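Local coordinates for suppressor protein MPT5 (Saccharomyces cerevisiae, PDB 5BZ5) that binds a UGUA-containing element in the 3'-UTR of target mRNAs through its Pumilio homology domain and negatively regulates HO expression, at residues 128-133 against 167-172. Numbering follows the deposited sequence.
Sequences SIEQVV and QNNIIT
Asn169 reaches across to helix 129-137 and brings its carboxamide up against three side chains, those of Ile129, Glu130 and Val133. The amide nitrogen does most of the touching: Asn169 ND2 lies 3.6 Å from Val133 CG2 and 3.7 Å from Ile129 CG2, so two methyls one helical turn apart both rest on the same NH2 end. Glu130 comes in with its carboxylate, OE2 standing 3.6 Å from Asn169 ND2 and 3.9 Å from Asn169 OD1. The carboxylate and amide planes are turned 56° apart, and no hydrogen bond joins them. A bend at chi2 (-53°) folds the Glu130 chain back to bring the acid over. Beyond the amide, Val133 CG1 meets Thr172 CG2 at 4.1 Å, methyl against methyl, the two side chains crossing at about a right angle; Val133 thus offers one branch to each partner.

What holds the amide is a bond to the backbone: Asn169 ND2 donates to the carbonyl oxygen of Ala163, near the end of helix 158-164, giving this buried nitrogen a polar partner amid the methyls. With an alanine here in place of Asn169, the Ala163 carbonyl would probably lose this donor and a gap would open beside Ile129 and Val133. The start of helix 129-137 is capped by Ser128, which forms a capping box with Gln131: Ser128 N donates to Gln131 OE1 (3.0 Å) and Gln131 N gives a weak bond back to Ser128 OG.

The contact joins helix 129-137, in Pumilio repeat 4, to helix 169-174, in repeat 5, neighbours in the all-helical superhelix of the PUF fold, and Asn137 ND2 bonds to the Thr172 carbonyl oxygen. Helix 158-164 packs against both: Ala163 touches Ile129 and Val132, and Ile164 touches Ile170, which also meets helix 192-204.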
ATOM      1  N   SER A 128      14.840  -4.948  15.464  1.00 60.34           N
ATOM      2  CA  SER A 128      14.605  -6.296  14.951  1.00 58.38           C
ATOM      3  C   SER A 128      13.505  -6.308  13.895  1.00 60.59           C
ATOM      4  O   SER A 128      12.722  -5.362  13.795  1.00 59.95           O
ATOM      5  CB  SER A 128      14.236  -7.248  16.090  1.00 59.06           C
ATOM      6  OG  SER A 128      12.942  -6.970  16.592  1.00 59.39           O
ATOM      7  N   ILE A 129      13.453  -7.385  13.112  1.00 58.46           N
ATOM      8  CA  ILE A 129      12.437  -7.540  12.074  1.00 53.87           C
ATOM      9  C   ILE A 129      11.030  -7.469  12.661  1.00 58.93           C
ATOM     10  O   ILE A 129      10.145  -6.823  12.102  1.00 64.18           O
ATOM     11  CB  ILE A 129      12.613  -8.865  11.300  1.00 50.00           C
ATOM     12  CG1 ILE A 129      13.816  -8.775  10.361  1.00 48.56           C
ATOM     13  CG2 ILE A 129      11.366  -9.192  10.499  1.00 39.68           C
ATOM     14  CD1 ILE A 129      14.016 -10.011   9.525  1.00 45.40           C
ATOM     15  N   GLU A 130      10.833  -8.112  13.805  1.00 63.39           N
ATOM     16  CA  GLU A 130       9.522  -8.119  14.438  1.00 72.12           C
ATOM     17  C   GLU A 130       9.126  -6.736  14.949  1.00 67.71           C
ATOM     18  O   GLU A 130       7.950  -6.470  15.191  1.00 73.80           O
ATOM     19  CB  GLU A 130       9.458  -9.165  15.553  1.00 81.18           C
ATOM     20  CG  GLU A 130       9.620 -10.596  15.049  1.00 96.04           C
ATOM     21  CD  GLU A 130       8.652 -10.937  13.919  1.00106.93           C
ATOM     22  OE1 GLU A 130       7.441 -10.664  14.063  1.00110.18           O
ATOM     23  OE2 GLU A 130       9.100 -11.475  12.881  1.00105.66           O
ATOM     24  N   GLN A 131      10.106  -5.854  15.101  1.00 64.58           N
ATOM     25  CA  GLN A 131       9.823  -4.472  15.479  1.00 62.25           C
ATOM     26  C   GLN A 131       9.462  -3.630  14.259  1.00 55.42           C
ATOM     27  O   GLN A 131       8.610  -2.744  14.334  1.00 48.16           O
ATOM     28  CB  GLN A 131      11.003  -3.859  16.237  1.00 54.47           C
ATOM     29  CG  GLN A 131      11.166  -4.400  17.644  1.00 48.52           C
ATOM     30  CD  GLN A 131      12.356  -3.802  18.359  1.00 56.13           C
ATOM     31  OE1 GLN A 131      13.410  -3.591  17.762  1.00 65.57           O
ATOM     32  NE2 GLN A 131      12.190  -3.514  19.647  1.00 50.40           N
ATOM     33  N   VAL A 132      10.114  -3.914  13.135  1.00 50.17           N
ATOM     34  CA  VAL A 132       9.770  -3.269  11.874  1.00 47.00           C
ATOM     35  C   VAL A 132       8.341  -3.626  11.484  1.00 50.36           C
ATOM     36  O   VAL A 132       7.551  -2.752  11.123  1.00 56.11           O
ATOM     37  CB  VAL A 132      10.713  -3.689  10.740  1.00 44.56           C
ATOM     38  CG1 VAL A 132      10.289  -3.032   9.439  1.00 48.53           C
ATOM     39  CG2 VAL A 132      12.143  -3.318  11.075  1.00 51.21           C
ATOM     40  N   VAL A 133       8.019  -4.917  11.562  1.00 47.08           N
ATOM     41  CA  VAL A 133       6.668  -5.397  11.283  1.00 45.31           C
ATOM     42  C   VAL A 133       5.668  -4.696  12.194  1.00 44.82           C
ATOM     43  O   VAL A 133       4.585  -4.297  11.762  1.00 39.79           O
ATOM     44  CB  VAL A 133       6.555  -6.927  11.465  1.00 48.28           C
ATOM     45  CG1 VAL A 133       5.115  -7.389  11.278  1.00 44.04           C
ATOM     46  CG2 VAL A 133       7.474  -7.645  10.491  1.00 44.25           C
ATOM     47  N   GLN A 167       9.714 -15.084   6.575  1.00 69.44           N
ATOM     48  CA  GLN A 167       8.722 -16.108   6.892  1.00 64.56           C
ATOM     49  C   GLN A 167       7.358 -15.767   6.307  1.00 57.53           C
ATOM     50  O   GLN A 167       7.221 -15.591   5.097  1.00 49.50           O
ATOM     51  CB  GLN A 167       8.618 -16.316   8.406  1.00 71.53           C
ATOM     52  CG  GLN A 167       9.921 -16.748   9.063  1.00 81.90           C
ATOM     53  CD  GLN A 167       9.756 -17.034  10.543  1.00 95.36           C
ATOM     54  OE1 GLN A 167       8.668 -17.386  10.999  1.00104.28           O
ATOM     55  NE2 GLN A 167      10.836 -16.876  11.304  1.00 94.78           N
ATOM     56  N   ASN A 168       6.358 -15.653   7.173  1.00 63.04           N
ATOM     57  CA  ASN A 168       5.001 -15.352   6.728  1.00 66.91           C
ATOM     58  C   ASN A 168       4.539 -13.944   7.101  1.00 65.76           C
ATOM     59  O   ASN A 168       3.337 -13.693   7.218  1.00 68.59           O
ATOM     60  CB  ASN A 168       4.012 -16.388   7.273  1.00 68.60           C
ATOM     61  CG  ASN A 168       3.873 -16.326   8.781  1.00 74.75           C
ATOM     62  OD1 ASN A 168       4.823 -15.994   9.489  1.00 91.82           O
ATOM     63  ND2 ASN A 168       2.682 -16.641   9.280  1.00 67.04           N
ATOM     64  N   ASN A 169       5.488 -13.026   7.273  1.00 54.32           N
ATOM     65  CA  ASN A 169       5.151 -11.651   7.638  1.00 53.81           C
ATOM     66  C   ASN A 169       4.315 -10.928   6.587  1.00 51.47           C
ATOM     67  O   ASN A 169       3.673  -9.920   6.881  1.00 44.58           O
ATOM     68  CB  ASN A 169       6.406 -10.843   7.962  1.00 53.82           C
ATOM     69  CG  ASN A 169       7.064 -11.284   9.251  1.00 56.70           C
ATOM     70  OD1 ASN A 169       6.432 -11.905  10.108  1.00 59.89           O
ATOM     71  ND2 ASN A 169       8.343 -10.961   9.399  1.00 56.42           N
ATOM     72  N   ILE A 170       4.314 -11.450   5.365  1.00 55.10           N
ATOM     73  CA  ILE A 170       3.484 -10.885   4.310  1.00 51.67           C
ATOM     74  C   ILE A 170       2.004 -10.992   4.676  1.00 55.59           C
ATOM     75  O   ILE A 170       1.209 -10.127   4.318  1.00 62.28           O
ATOM     76  CB  ILE A 170       3.754 -11.552   2.943  1.00 51.90           C
ATOM     77  CG1 ILE A 170       2.923 -10.886   1.846  1.00 43.35           C
ATOM     78  CG2 ILE A 170       3.466 -13.043   2.996  1.00 60.06           C
ATOM     79  CD1 ILE A 170       3.182  -9.411   1.716  1.00 42.35           C
ATOM     80  N   ILE A 171       1.638 -12.043   5.404  1.00 53.75           N
ATOM     81  CA  ILE A 171       0.257 -12.203   5.847  1.00 55.71           C
ATOM     82  C   ILE A 171      -0.062 -11.221   6.969  1.00 55.53           C
ATOM     83  O   ILE A 171      -1.070 -10.513   6.919  1.00 44.00           O
ATOM     84  CB  ILE A 171      -0.031 -13.636   6.313  1.00 57.04           C
ATOM     85  CG1 ILE A 171       0.022 -14.592   5.123  1.00 59.43           C
ATOM     86  CG2 ILE A 171      -1.395 -13.713   6.973  1.00 51.51           C
ATOM     87  CD1 ILE A 171      -0.301 -16.014   5.482  1.00 70.91           C
ATOM     88  N   THR A 172       0.817 -11.178   7.967  1.00 63.50           N
ATOM     89  CA  THR A 172       0.677 -10.279   9.110  1.00 60.99           C
ATOM     90  C   THR A 172       0.494  -8.826   8.682  1.00 59.00           C
ATOM     91  O   THR A 172      -0.254  -8.070   9.305  1.00 63.67           O
ATOM     92  CB  THR A 172       1.907 -10.364  10.030  1.00 56.29           C
ATOM     93  OG1 THR A 172       2.204 -11.738  10.310  1.00 62.99           O
ATOM     94  CG2 THR A 172       1.658  -9.620  11.335  1.00 45.98           C
TER